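Local coordinates for amine Dehydrogenase (Pseudomonas putida, PDB 1JMX), which binds two heme c groups in its alpha subunit and probably transfers electrons, as expected for a quinohemoprotein amine dehydrogenase, at residues Ser187-Ala192 with Arg392-Ala397; Phe293-Gly298 with Ala360-Val365; Pro372-Ala377 with His480-Val485; Ala414-Glu419 with Val466-Ala471. One frame throughout, in Å; residues are numbered along the deposited sequence.

Contact 1 of 4, residues Ser187-Ala192 with Arg392-Ala397; sequences SGHMLA and RFEAEA
Two hydrogen bonds carry this contact, and both grip the turn that follows strand 182-190. The backbone N of Ala192 donates to Glu394 OE1 at 2.9 Å, with a fairly straight N-H...O angle of 161°. The donor lies above the carboxylate plane. Glu394 reaches it because CG stands anti to the backbone N and the chain bends at chi2. The second bond runs the other way. Arg392 NH1 donates to Leu191 O at 3.2 Å. That oxygen sits at the edge of the guanidinium, near its plane, and the donor lies nearly along the C=O axis. The N-H...O angle of 137° makes this bond less straight than the first. Successive residues of the turn thus offer one acceptor and one donor.

The contact joins two domains. Residues 187-190 end the first strand of an eight-stranded antiparallel barrel in domain II, and Leu191 and Ala192 begin the turn after it. Residues 392-397 belong to the mixed sheet of domain IV. The two segments meet at a steep angle and share no backbone-to-backbone hydrogen bond.

The remaining contacts are not classical hydrogen bonds. The His189 ring and the Glu394 carboxylate meet tip to tip, with planes 74° apart. His189 CE1 makes a close polar approach to Glu394 OE1, 3.0 Å away at the ring edge. The same ring also meets Tyr411. Ala192 CB packs on Phe393 O at 3.6 Å. Leu191 CD2 packs 3.7 Å from Arg392 O. Phe393 CB points away from residues 187-192, and the ring packs on Trp416 and Val466 of its own sheet.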
loop_
_atom_site.group_PDB
_atom_site.type_symbol
_atom_site.label_atom_id
_atom_site.label_comp_id
_atom_site.label_asym_id
_atom_site.label_seq_id
_atom_site.Cartn_x
_atom_site.Cartn_y
_atom_site.Cartn_z
ATOM N N SER A 187 -22.932 -14.885 -20.017
ATOM C CA SER A 187 -22.938 -13.546 -20.571
ATOM C C SER A 187 -21.972 -12.750 -19.705
ATOM O O SER A 187 -21.839 -13.008 -18.512
ATOM C CB SER A 187 -24.340 -12.945 -20.478
ATOM O OG SER A 187 -24.360 -11.645 -21.022
ATOM N N GLY A 188 -21.295 -11.789 -20.311
ATOM C CA GLY A 188 -20.353 -10.980 -19.571
ATOM C C GLY A 188 -19.931 -9.756 -20.352
ATOM O O GLY A 188 -20.323 -9.577 -21.505
ATOM N N HIS A 189 -19.114 -8.917 -19.726
ATOM C CA HIS A 189 -18.639 -7.701 -20.358
ATOM C C HIS A 189 -17.243 -7.331 -19.890
ATOM O O HIS A 189 -16.967 -7.307 -18.692
ATOM C CB HIS A 189 -19.589 -6.545 -20.046
ATOM C CG HIS A 189 -19.242 -5.274 -20.755
ATOM N ND1 HIS A 189 -18.268 -4.411 -20.303
ATOM C CD2 HIS A 189 -19.713 -4.738 -21.906
ATOM C CE1 HIS A 189 -18.149 -3.403 -21.145
ATOM N NE2 HIS A 189 -19.014 -3.576 -22.127
ATOM N N MET A 190 -16.362 -7.053 -20.841
ATOM C CA MET A 190 -15.010 -6.641 -20.517
ATOM C C MET A 190 -14.885 -5.145 -20.811
ATOM O O MET A 190 -15.148 -4.704 -21.927
ATOM C CB MET A 190 -13.988 -7.427 -21.335
ATOM C CG MET A 190 -12.545 -7.129 -20.951
ATOM S SD MET A 190 -11.344 -8.014 -21.948
ATOM C CE MET A 190 -11.124 -9.473 -20.974
ATOM N N LEU A 191 -14.533 -4.370 -19.790
ATOM C CA LEU A 191 -14.370 -2.923 -19.926
ATOM C C LEU A 191 -13.414 -2.618 -21.073
ATOM O O LEU A 191 -12.371 -3.252 -21.207
ATOM C CB LEU A 191 -13.817 -2.349 -18.621
ATOM C CG LEU A 191 -14.590 -1.284 -17.844
ATOM C CD1 LEU A 191 -16.079 -1.575 -17.773
ATOM C CD2 LEU A 191 -13.999 -1.233 -16.451
ATOM N N ALA A 192 -13.805 -1.681 -21.928
ATOM C CA ALA A 192 -13.005 -1.275 -23.078
ATOM C C ALA A 192 -12.852 -2.339 -24.170
ATOM O O ALA A 192 -12.074 -2.154 -25.112
ATOM C CB ALA A 192 -11.641 -0.770 -22.629
ATOM N N ARG A 392 -8.688 1.132 -17.903
ATOM C CA ARG A 392 -9.629 0.659 -18.921
ATOM C C ARG A 392 -10.936 1.374 -18.696
ATOM O O ARG A 392 -11.519 1.288 -17.616
ATOM C CB ARG A 392 -9.795 -0.850 -18.840
ATOM C CG ARG A 392 -8.557 -1.596 -19.278
ATOM C CD ARG A 392 -8.766 -3.079 -19.160
ATOM N NE ARG A 392 -7.838 -3.789 -20.025
ATOM C CZ ARG A 392 -8.129 -4.180 -21.257
ATOM N NH1 ARG A 392 -9.330 -3.938 -21.772
ATOM N NH2 ARG A 392 -7.206 -4.787 -21.985
ATOM N N PHE A 393 -11.402 2.082 -19.718
ATOM C CA PHE A 393 -12.602 2.874 -19.554
ATOM C C PHE A 393 -13.737 2.617 -20.509
ATOM O O PHE A 393 -13.558 2.058 -21.585
ATOM C CB PHE A 393 -12.237 4.356 -19.587
ATOM C CG PHE A 393 -11.089 4.707 -18.700
ATOM C CD1 PHE A 393 -9.790 4.716 -19.199
ATOM C CD2 PHE A 393 -11.296 4.999 -17.362
ATOM C CE1 PHE A 393 -8.709 5.011 -18.371
ATOM C CE2 PHE A 393 -10.224 5.295 -16.526
ATOM C CZ PHE A 393 -8.929 5.300 -17.032
ATOM N N GLU A 394 -14.905 3.097 -20.108
ATOM C CA GLU A 394 -16.116 2.961 -20.885
ATOM C C GLU A 394 -16.897 4.280 -20.731
ATOM O O GLU A 394 -16.769 4.965 -19.715
ATOM C CB GLU A 394 -16.913 1.784 -20.330
ATOM C CG GLU A 394 -17.786 1.091 -21.325
ATOM C CD GLU A 394 -17.054 0.088 -22.187
ATOM O OE1 GLU A 394 -16.588 -0.940 -21.653
ATOM O OE2 GLU A 394 -16.987 0.302 -23.411
ATOM N N ALA A 395 -17.629 4.680 -21.767
ATOM C CA ALA A 395 -18.420 5.912 -21.706
ATOM C C ALA A 395 -19.888 5.555 -21.537
ATOM O O ALA A 395 -20.506 4.990 -22.436
ATOM C CB ALA A 395 -18.216 6.742 -22.959
ATOM N N GLU A 396 -20.419 5.831 -20.351
ATOM C CA GLU A 396 -21.807 5.540 -20.017
ATOM C C GLU A 396 -22.763 6.678 -20.379
ATOM O O GLU A 396 -22.710 7.755 -19.800
ATOM C CB GLU A 396 -21.904 5.215 -18.535
ATOM C CG GLU A 396 -23.293 4.963 -18.025
ATOM C CD GLU A 396 -23.315 4.935 -16.523
ATOM O OE1 GLU A 396 -23.002 5.975 -15.912
ATOM O OE2 GLU A 396 -23.609 3.873 -15.945
ATOM N N ALA A 397 -23.663 6.398 -21.317
ATOM C CA ALA A 397 -24.634 7.372 -21.810
ATOM C C ALA A 397 -25.935 7.435 -21.023
ATOM O O ALA A 397 -26.464 6.413 -20.601
ATOM C CB ALA A 397 -24.930 7.104 -23.276
#

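Contact 2 of 4, residues Phe293-Gly298 with Ala360-Val365; sequences FIKAGG and AVYDKV
The Tyr362 ring is the apolar centre. Lys295 crosses one face of it obliquely. Lys295 CA makes a CH-pi contact, 4.0 Å from the centroid of the Tyr362 ring. Lys295 CB lies 3.7 Å from Tyr362 CZ, and CG follows over the same face toward the rim. Phe293 runs alongside Tyr362, pointing the same way, and its CD1 is 4.1 Å from Tyr362 CE2. Both aromatic residues hold CG in the crowded position between the backbone N and the carbonyl carbon. Ala360 shares this side of the sheet. On the other side Ile294 CG2 meets Val361 CG2 at 3.5 Å.

The backbones pair as parallel strands, with Phe293 beside Ala360, Ile294 beside Val361 and Lys295 beside Tyr362. Ile294 N donates to Ala360 O, and Tyr362 N donates to Ile294 O. Ala296 N continues the pattern with a 2.7 Å bond to Tyr362 O. A type II turn from Lys295 to Gly298 begins here.

The polar edge lies beyond it. Lys295 is extended as far as CE, and a bend at chi4 (60°) brings NZ to Asp363 O at 2.9 Å. The donor stands above that carbonyl plane. A water donates to Ala296 O and, weakly, to Asp363 O. Tyr362 OH is hydrogen-bonded to Asp472.

Strands 285-295 and 354-362 are central neighbours in the mixed sheet of domain III. Strand 299-307 flanks the first and strand 345-351 the second. Phe293 and Tyr362 pack on Ile409 of strand 406-420, in the next domain.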
loop_
_atom_site.group_PDB
_atom_site.type_symbol
_atom_site.label_atom_id
_atom_site.label_comp_id
_atom_site.label_asym_id
_atom_site.label_seq_id
_atom_site.Cartn_x
_atom_site.Cartn_y
_atom_site.Cartn_z
ATOM N N PHE A 293 -29.312 -1.450 -25.859
ATOM C CA PHE A 293 -29.853 -0.164 -26.281
ATOM C C PHE A 293 -30.107 -0.151 -27.787
ATOM O O PHE A 293 -29.428 -0.849 -28.549
ATOM C CB PHE A 293 -28.909 0.985 -25.895
ATOM C CG PHE A 293 -27.518 0.849 -26.457
ATOM C CD1 PHE A 293 -27.217 1.306 -27.737
ATOM C CD2 PHE A 293 -26.501 0.267 -25.700
ATOM C CE1 PHE A 293 -25.924 1.184 -28.256
ATOM C CE2 PHE A 293 -25.212 0.143 -26.210
ATOM C CZ PHE A 293 -24.926 0.602 -27.490
ATOM N N ILE A 294 -31.093 0.639 -28.202
ATOM C CA ILE A 294 -31.443 0.770 -29.610
ATOM C C ILE A 294 -31.847 2.224 -29.814
ATOM O O ILE A 294 -32.707 2.750 -29.099
ATOM C CB ILE A 294 -32.605 -0.208 -30.027
ATOM C CG1 ILE A 294 -32.946 -0.063 -31.508
ATOM C CG2 ILE A 294 -33.850 0.043 -29.207
ATOM C CD1 ILE A 294 -31.965 -0.715 -32.429
ATOM N N LYS A 295 -31.153 2.897 -30.724
ATOM C CA LYS A 295 -31.454 4.289 -31.007
ATOM C C LYS A 295 -32.746 4.344 -31.823
ATOM O O LYS A 295 -32.974 3.491 -32.694
ATOM C CB LYS A 295 -30.306 4.943 -31.774
ATOM C CG LYS A 295 -30.507 6.426 -32.003
ATOM C CD LYS A 295 -29.380 7.008 -32.816
ATOM C CE LYS A 295 -29.605 8.489 -33.079
ATOM N NZ LYS A 295 -29.688 9.290 -31.815
ATOM N N ALA A 296 -33.589 5.330 -31.518
ATOM C CA ALA A 296 -34.859 5.520 -32.208
ATOM C C ALA A 296 -34.588 5.815 -33.676
ATOM O O ALA A 296 -33.726 6.637 -34.008
ATOM C CB ALA A 296 -35.639 6.659 -31.576
ATOM N N GLY A 297 -35.304 5.111 -34.551
ATOM C CA GLY A 297 -35.116 5.299 -35.977
ATOM C C GLY A 297 -33.827 4.645 -36.431
ATOM O O GLY A 297 -33.163 5.132 -37.352
ATOM N N GLY A 298 -33.476 3.533 -35.788
ATOM C CA GLY A 298 -32.251 2.835 -36.136
ATOM C C GLY A 298 -32.423 1.357 -36.444
ATOM O O GLY A 298 -33.472 0.765 -36.196
ATOM N N ALA A 360 -33.052 -0.346 -23.696
ATOM C CA ALA A 360 -33.228 1.100 -23.674
ATOM C C ALA A 360 -33.384 1.638 -25.079
ATOM O O ALA A 360 -32.524 1.430 -25.929
ATOM C CB ALA A 360 -32.044 1.770 -22.998
ATOM N N VAL A 361 -34.531 2.250 -25.343
ATOM C CA VAL A 361 -34.788 2.859 -26.639
ATOM C C VAL A 361 -34.537 4.320 -26.343
ATOM O O VAL A 361 -35.073 4.843 -25.375
ATOM C CB VAL A 361 -36.250 2.679 -27.082
ATOM C CG1 VAL A 361 -36.502 3.435 -28.389
ATOM C CG2 VAL A 361 -36.546 1.219 -27.263
ATOM N N TYR A 362 -33.697 4.977 -27.132
ATOM C CA TYR A 362 -33.421 6.375 -26.858
ATOM C C TYR A 362 -33.432 7.234 -28.103
ATOM O O TYR A 362 -33.258 6.735 -29.215
ATOM C CB TYR A 362 -32.075 6.523 -26.134
ATOM C CG TYR A 362 -30.863 6.310 -27.016
ATOM C CD1 TYR A 362 -30.134 7.400 -27.496
ATOM C CD2 TYR A 362 -30.441 5.026 -27.368
ATOM C CE1 TYR A 362 -29.014 7.222 -28.303
ATOM C CE2 TYR A 362 -29.316 4.834 -28.176
ATOM C CZ TYR A 362 -28.612 5.941 -28.637
ATOM O OH TYR A 362 -27.504 5.775 -29.425
ATOM N N ASP A 363 -33.613 8.536 -27.894
ATOM C CA ASP A 363 -33.631 9.495 -28.994
ATOM C C ASP A 363 -32.346 10.307 -29.085
ATOM O O ASP A 363 -31.765 10.433 -30.166
ATOM C CB ASP A 363 -34.877 10.412 -28.935
ATOM C CG ASP A 363 -35.122 11.034 -27.555
ATOM O OD1 ASP A 363 -34.375 10.753 -26.580
ATOM O OD2 ASP A 363 -36.089 11.827 -27.456
ATOM N N LYS A 364 -31.876 10.793 -27.940
ATOM C CA LYS A 364 -30.661 11.597 -27.874
ATOM C C LYS A 364 -29.934 11.425 -26.546
ATOM O O LYS A 364 -30.558 11.231 -25.500
ATOM C CB LYS A 364 -30.986 13.084 -28.061
ATOM C CG LYS A 364 -32.023 13.639 -27.079
ATOM C CD LYS A 364 -31.659 15.049 -26.600
ATOM C CE LYS A 364 -30.494 15.017 -25.593
ATOM N NZ LYS A 364 -29.968 16.379 -25.257
ATOM N N VAL A 365 -28.610 11.527 -26.599
ATOM C CA VAL A 365 -27.788 11.403 -25.405
ATOM C C VAL A 365 -27.637 12.788 -24.790
ATOM O O VAL A 365 -27.263 13.757 -25.461
ATOM C CB VAL A 365 -26.401 10.788 -25.707
ATOM C CG1 VAL A 365 -25.634 10.609 -24.416
ATOM C CG2 VAL A 365 -26.553 9.445 -26.405
HETATM O O HOH W 1 -33.381 9.235 -32.811
#

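Contact 3 of 4, residues Pro372-Ala377 with His480-Val485; sequences PAFSIA and HMIVTV
The tightly packed part takes in both faces of 374-377 with 480-484. On one face Phe374 and His480 lie side by side, each with CG anti to its backbone N. Their rings form an offset edge-to-face pair, centroids 5.3 Å apart and planes at 65°. The edge of Phe374 points at the face of His480, with Phe374 CD1 3.7 Å from His480 ND1. Ile482 CD1 touches the edge of the Phe374 ring, 4.0 Å from Phe374 CE1. Ile376 CD1 lies 4.0 Å from Ile482 CB. An apolar side chain of another protein chain packs on Phe374. His480 NE2 is hydrogen-bonded to Asn463. On the opposite face Ala377 CB meets Met481 SD and Val483 CG2, both at 3.9 Å.

The Pro372-Ala373 end is looser and wetter. Ala373 is exposed, and its CB points away from strand 476-484. A water donates to Pro372 O and to His480 O, and also bonds Ser375 OG. It joins these three residues at the start of the pairing.

Five backbone bonds run from His480 N to Ala373 O, at 2.9 Å, as far as Thr484 N to Ala377 O, at 2.8 Å. His480 bonds through N and O to Ala373 and Ser375, the two residues that flank its partner Phe374. This offset pattern is that of parallel strands. Here they are the first and last strands of domain IV, paired within a mixed sheet consistent with its assignment to the immunoglobulin-like E-set family.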
loop_
_atom_site.group_PDB
_atom_site.type_symbol
_atom_site.label_atom_id
_atom_site.label_comp_id
_atom_site.label_asym_id
_atom_site.label_seq_id
_atom_site.Cartn_x
_atom_site.Cartn_y
_atom_site.Cartn_z
ATOM N N PRO A 372 -14.521 3.459 -15.066
ATOM C CA PRO A 372 -14.764 3.986 -13.715
ATOM C C PRO A 372 -14.477 5.490 -13.620
ATOM O O PRO A 372 -13.653 6.021 -14.370
ATOM C CB PRO A 372 -13.785 3.174 -12.867
ATOM C CG PRO A 372 -12.629 2.996 -13.784
ATOM C CD PRO A 372 -13.308 2.621 -15.081
ATOM N N ALA A 373 -15.166 6.171 -12.706
ATOM C CA ALA A 373 -14.987 7.616 -12.517
ATOM C C ALA A 373 -13.586 7.933 -11.995
ATOM O O ALA A 373 -13.005 8.960 -12.344
ATOM C CB ALA A 373 -16.050 8.163 -11.570
ATOM N N PHE A 374 -13.071 7.048 -11.139
ATOM C CA PHE A 374 -11.733 7.170 -10.566
ATOM C C PHE A 374 -11.047 5.802 -10.610
ATOM O O PHE A 374 -11.658 4.781 -10.312
ATOM C CB PHE A 374 -11.792 7.673 -9.120
ATOM C CG PHE A 374 -10.435 7.833 -8.483
ATOM C CD1 PHE A 374 -9.600 8.888 -8.847
ATOM C CD2 PHE A 374 -9.980 6.919 -7.536
ATOM C CE1 PHE A 374 -8.332 9.033 -8.281
ATOM C CE2 PHE A 374 -8.711 7.055 -6.960
ATOM C CZ PHE A 374 -7.887 8.113 -7.333
ATOM N N SER A 375 -9.780 5.785 -11.007
ATOM C CA SER A 375 -9.038 4.534 -11.090
ATOM C C SER A 375 -7.534 4.739 -10.964
ATOM O O SER A 375 -7.031 5.853 -11.091
ATOM C CB SER A 375 -9.361 3.798 -12.397
ATOM O OG SER A 375 -8.863 4.495 -13.524
ATOM N N ILE A 376 -6.821 3.645 -10.740
ATOM C CA ILE A 376 -5.375 3.684 -10.584
ATOM C C ILE A 376 -4.657 2.843 -11.641
ATOM O O ILE A 376 -4.901 1.643 -11.765
ATOM C CB ILE A 376 -4.946 3.162 -9.166
ATOM C CG1 ILE A 376 -5.525 4.051 -8.062
ATOM C CG2 ILE A 376 -3.420 3.050 -9.058
ATOM C CD1 ILE A 376 -4.998 5.456 -8.067
ATOM N N ALA A 377 -3.787 3.497 -12.404
ATOM C CA ALA A 377 -2.967 2.839 -13.417
ATOM C C ALA A 377 -1.573 2.786 -12.798
ATOM O O ALA A 377 -1.228 3.635 -11.979
ATOM C CB ALA A 377 -2.951 3.663 -14.700
ATOM N N HIS A 480 -11.221 10.570 -13.896
ATOM C CA HIS A 480 -9.966 10.900 -13.237
ATOM C C HIS A 480 -9.122 9.653 -13.068
ATOM O O HIS A 480 -9.554 8.674 -12.463
ATOM C CB HIS A 480 -10.233 11.529 -11.866
ATOM C CG HIS A 480 -9.003 12.046 -11.181
ATOM N ND1 HIS A 480 -8.995 12.426 -9.857
ATOM C CD2 HIS A 480 -7.749 12.265 -11.640
ATOM C CE1 HIS A 480 -7.793 12.860 -9.531
ATOM N NE2 HIS A 480 -7.019 12.773 -10.596
ATOM N N MET A 481 -7.909 9.706 -13.602
ATOM C CA MET A 481 -6.982 8.594 -13.504
ATOM C C MET A 481 -5.618 9.052 -13.007
ATOM O O MET A 481 -5.110 10.096 -13.408
ATOM C CB MET A 481 -6.823 7.906 -14.864
ATOM C CG MET A 481 -5.784 6.792 -14.868
ATOM S SD MET A 481 -5.418 6.114 -16.485
ATOM C CE MET A 481 -4.807 7.557 -17.330
ATOM N N ILE A 482 -5.045 8.275 -12.096
ATOM C CA ILE A 482 -3.714 8.554 -11.569
ATOM C C ILE A 482 -2.827 7.368 -11.948
ATOM O O ILE A 482 -3.191 6.214 -11.727
ATOM C CB ILE A 482 -3.720 8.739 -10.027
ATOM C CG1 ILE A 482 -4.360 10.074 -9.654
ATOM C CG2 ILE A 482 -2.309 8.672 -9.479
ATOM C CD1 ILE A 482 -4.558 10.246 -8.185
ATOM N N VAL A 483 -1.714 7.661 -12.612
ATOM C CA VAL A 483 -0.762 6.635 -13.004
ATOM C C VAL A 483 0.339 6.702 -11.964
ATOM O O VAL A 483 0.993 7.734 -11.825
ATOM C CB VAL A 483 -0.145 6.919 -14.387
ATOM C CG1 VAL A 483 0.772 5.784 -14.793
ATOM C CG2 VAL A 483 -1.235 7.119 -15.425
ATOM N N THR A 484 0.479 5.641 -11.173
ATOM C CA THR A 484 1.517 5.594 -10.146
ATOM C C THR A 484 2.521 4.469 -10.202
ATOM O O THR A 484 2.623 3.746 -11.192
ATOM C CB THR A 484 0.970 5.603 -8.713
ATOM O OG1 THR A 484 -0.292 4.918 -8.636
ATOM C CG2 THR A 484 0.907 6.986 -8.231
ATOM N N VAL A 485 3.240 4.346 -9.089
ATOM C CA VAL A 485 4.286 3.368 -8.886
ATOM C C VAL A 485 3.790 1.953 -8.593
ATOM O O VAL A 485 2.634 1.730 -8.237
ATOM C CB VAL A 485 5.224 3.847 -7.751
ATOM C CG1 VAL A 485 5.730 5.255 -8.062
ATOM C CG2 VAL A 485 4.491 3.835 -6.413
HETATM O O HOH W 2 -10.848 6.757 -13.843
#

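Contact 4 of 4, residues Ala414-Glu419 with Val466-Ala471; sequences ASWKVE and VIATLA
The Trp416 indole is the main flat group. Ala468 CB sits over one face of its six-membered ring, 3.4 Å from the centroid of that Trp416 ring and 18° off the normal. This is a close CH-pi contact. Val466 CG1 comes to the ring edge, 3.5 Å from Trp416 CZ3. The indole reaches both because CG stands anti to the carbonyl carbon (chi1 -65°), which lays the ring across toward strand 462-470.

The other face of the sheet carries Ser415, Lys417, Ile467 and Thr469, mostly polar. Lys417 and Ile467 lie side by side. A bend at chi4 folds Lys417 NZ over Ile467, 3.1 Å from its CG2. Lys417 NZ also forms a salt bridge with Glu419 OE2 at 3.5 Å, within the same strand. Glu419 crosses Ile467 at about a right angle, so the isoleucine is covered by the aliphatic and charged parts of both residues. Ser415 CB meets Thr469 OG1 at 3.2 Å.

The backbones form antiparallel pairs. Ser415 with Thr469 and Lys417 with Ile467 are hydrogen-bonded, each by two bonds of 2.9 Å between N and O. Trp416 with Ala468 is a non-hydrogen-bonded pair between them.

Both strands belong to the mixed sheet of domain IV. Strand 462-470 also pairs antiparallel with strand 476-484. The Trp416 side faces strands 391-400 and 367-378, where Phe393 and Val370 pack against it.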
loop_
_atom_site.group_PDB
_atom_site.type_symbol
_atom_site.label_atom_id
_atom_site.label_comp_id
_atom_site.label_asym_id
_atom_site.label_seq_id
_atom_site.Cartn_x
_atom_site.Cartn_y
_atom_site.Cartn_z
ATOM N N ALA A 414 -16.973 5.724 -28.213
ATOM C CA ALA A 414 -16.471 7.081 -28.114
ATOM C C ALA A 414 -14.997 7.212 -28.422
ATOM O O ALA A 414 -14.275 6.229 -28.575
ATOM C CB ALA A 414 -16.740 7.620 -26.713
ATOM N N SER A 415 -14.571 8.460 -28.530
ATOM C CA SER A 415 -13.182 8.807 -28.764
ATOM C C SER A 415 -12.619 9.057 -27.372
ATOM O O SER A 415 -13.310 9.584 -26.498
ATOM C CB SER A 415 -13.091 10.087 -29.597
ATOM O OG SER A 415 -11.825 10.717 -29.449
ATOM N N TRP A 416 -11.363 8.684 -27.170
ATOM C CA TRP A 416 -10.728 8.854 -25.877
ATOM C C TRP A 416 -9.452 9.643 -25.950
ATOM O O TRP A 416 -8.663 9.489 -26.882
ATOM C CB TRP A 416 -10.428 7.493 -25.254
ATOM C CG TRP A 416 -11.645 6.729 -24.928
ATOM C CD1 TRP A 416 -12.292 5.833 -25.728
ATOM C CD2 TRP A 416 -12.383 6.786 -23.709
ATOM N NE1 TRP A 416 -13.386 5.324 -25.077
ATOM C CE2 TRP A 416 -13.467 5.893 -23.836
ATOM C CE3 TRP A 416 -12.235 7.506 -22.521
ATOM C CZ2 TRP A 416 -14.400 5.702 -22.818
ATOM C CZ3 TRP A 416 -13.162 7.317 -21.512
ATOM C CH2 TRP A 416 -14.232 6.421 -21.668
ATOM N N LYS A 417 -9.273 10.507 -24.959
ATOM C CA LYS A 417 -8.069 11.300 -24.841
ATOM C C LYS A 417 -7.750 11.559 -23.376
ATOM O O LYS A 417 -8.559 11.306 -22.484
ATOM C CB LYS A 417 -8.147 12.613 -25.626
ATOM C CG LYS A 417 -9.177 13.604 -25.154
ATOM C CD LYS A 417 -9.034 14.897 -25.953
ATOM C CE LYS A 417 -10.332 15.697 -25.988
ATOM N NZ LYS A 417 -10.793 16.031 -24.616
ATOM N N VAL A 418 -6.549 12.067 -23.152
ATOM C CA VAL A 418 -6.044 12.364 -21.827
ATOM C C VAL A 418 -5.601 13.832 -21.757
ATOM O O VAL A 418 -5.043 14.373 -22.717
ATOM C CB VAL A 418 -4.868 11.386 -21.513
ATOM C CG1 VAL A 418 -3.751 12.079 -20.743
ATOM C CG2 VAL A 418 -5.397 10.178 -20.756
ATOM N N GLU A 419 -5.898 14.482 -20.635
ATOM C CA GLU A 419 -5.514 15.873 -20.425
ATOM C C GLU A 419 -4.998 16.025 -19.010
ATOM O O GLU A 419 -5.398 15.278 -18.129
ATOM C CB GLU A 419 -6.721 16.789 -20.595
ATOM C CG GLU A 419 -7.486 16.545 -21.868
ATOM C CD GLU A 419 -8.416 17.679 -22.201
ATOM O OE1 GLU A 419 -9.254 18.055 -21.335
ATOM O OE2 GLU A 419 -8.298 18.196 -23.336
ATOM N N VAL A 466 -9.383 11.851 -17.855
ATOM C CA VAL A 466 -9.800 10.971 -18.938
ATOM C C VAL A 466 -11.044 11.515 -19.636
ATOM O O VAL A 466 -12.127 11.527 -19.057
ATOM C CB VAL A 466 -10.070 9.553 -18.389
ATOM C CG1 VAL A 466 -10.638 8.655 -19.468
ATOM C CG2 VAL A 466 -8.777 8.966 -17.830
ATOM N N ILE A 467 -10.881 11.953 -20.885
ATOM C CA ILE A 467 -11.993 12.514 -21.654
ATOM C C ILE A 467 -12.542 11.572 -22.720
ATOM O O ILE A 467 -11.808 11.106 -23.589
ATOM C CB ILE A 467 -11.593 13.831 -22.387
ATOM C CG1 ILE A 467 -10.761 14.737 -21.477
ATOM C CG2 ILE A 467 -12.846 14.566 -22.877
ATOM C CD1 ILE A 467 -11.460 15.160 -20.251
ATOM N N ALA A 468 -13.841 11.304 -22.635
ATOM C CA ALA A 468 -14.536 10.467 -23.607
ATOM C C ALA A 468 -15.490 11.381 -24.368
ATOM O O ALA A 468 -16.153 12.230 -23.772
ATOM C CB ALA A 468 -15.329 9.377 -22.910
ATOM N N THR A 469 -15.516 11.254 -25.688
ATOM C CA THR A 469 -16.412 12.070 -26.495
ATOM C C THR A 469 -17.223 11.119 -27.357
ATOM O O THR A 469 -16.677 10.386 -28.177
ATOM C CB THR A 469 -15.653 13.102 -27.356
ATOM O OG1 THR A 469 -14.769 12.427 -28.248
ATOM C CG2 THR A 469 -14.840 14.038 -26.486
ATOM N N LEU A 470 -18.525 11.089 -27.104
ATOM C CA LEU A 470 -19.434 10.215 -27.819
ATOM C C LEU A 470 -19.412 10.349 -29.337
ATOM O O LEU A 470 -19.381 11.452 -29.884
ATOM C CB LEU A 470 -20.848 10.410 -27.292
ATOM C CG LEU A 470 -21.442 9.190 -26.601
ATOM C CD1 LEU A 470 -20.444 8.614 -25.611
ATOM C CD2 LEU A 470 -22.748 9.581 -25.923
ATOM N N ALA A 471 -19.351 9.201 -30.005
ATOM C CA ALA A 471 -19.360 9.154 -31.460
ATOM C C ALA A 471 -20.754 9.612 -31.889
ATOM O O ALA A 471 -20.922 10.279 -32.904
ATOM C CB ALA A 471 -19.109 7.737 -31.936
#

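From the N terminus, contact 1 opens first, at the end of the first barrel strand of domain II. It closes some 200 residues later in domain IV. Contact 2 opens and closes inside that loop, pairing two strands of domain III. Contact 3 also opens inside it but closes beyond, so contacts 1 and 3 cross. Contact 4 follows contact 1 and is nested within the loop of contact 3. Contacts 1, 3 and 4 meet in the domain IV sheet, where Phe393 reaches Met481 and Pro372 of contact 3 and also borders contact 4. Contact 2 joins them through Val365, which packs on Ala397 and Leu470. Domains II and III are thus tied to domain IV.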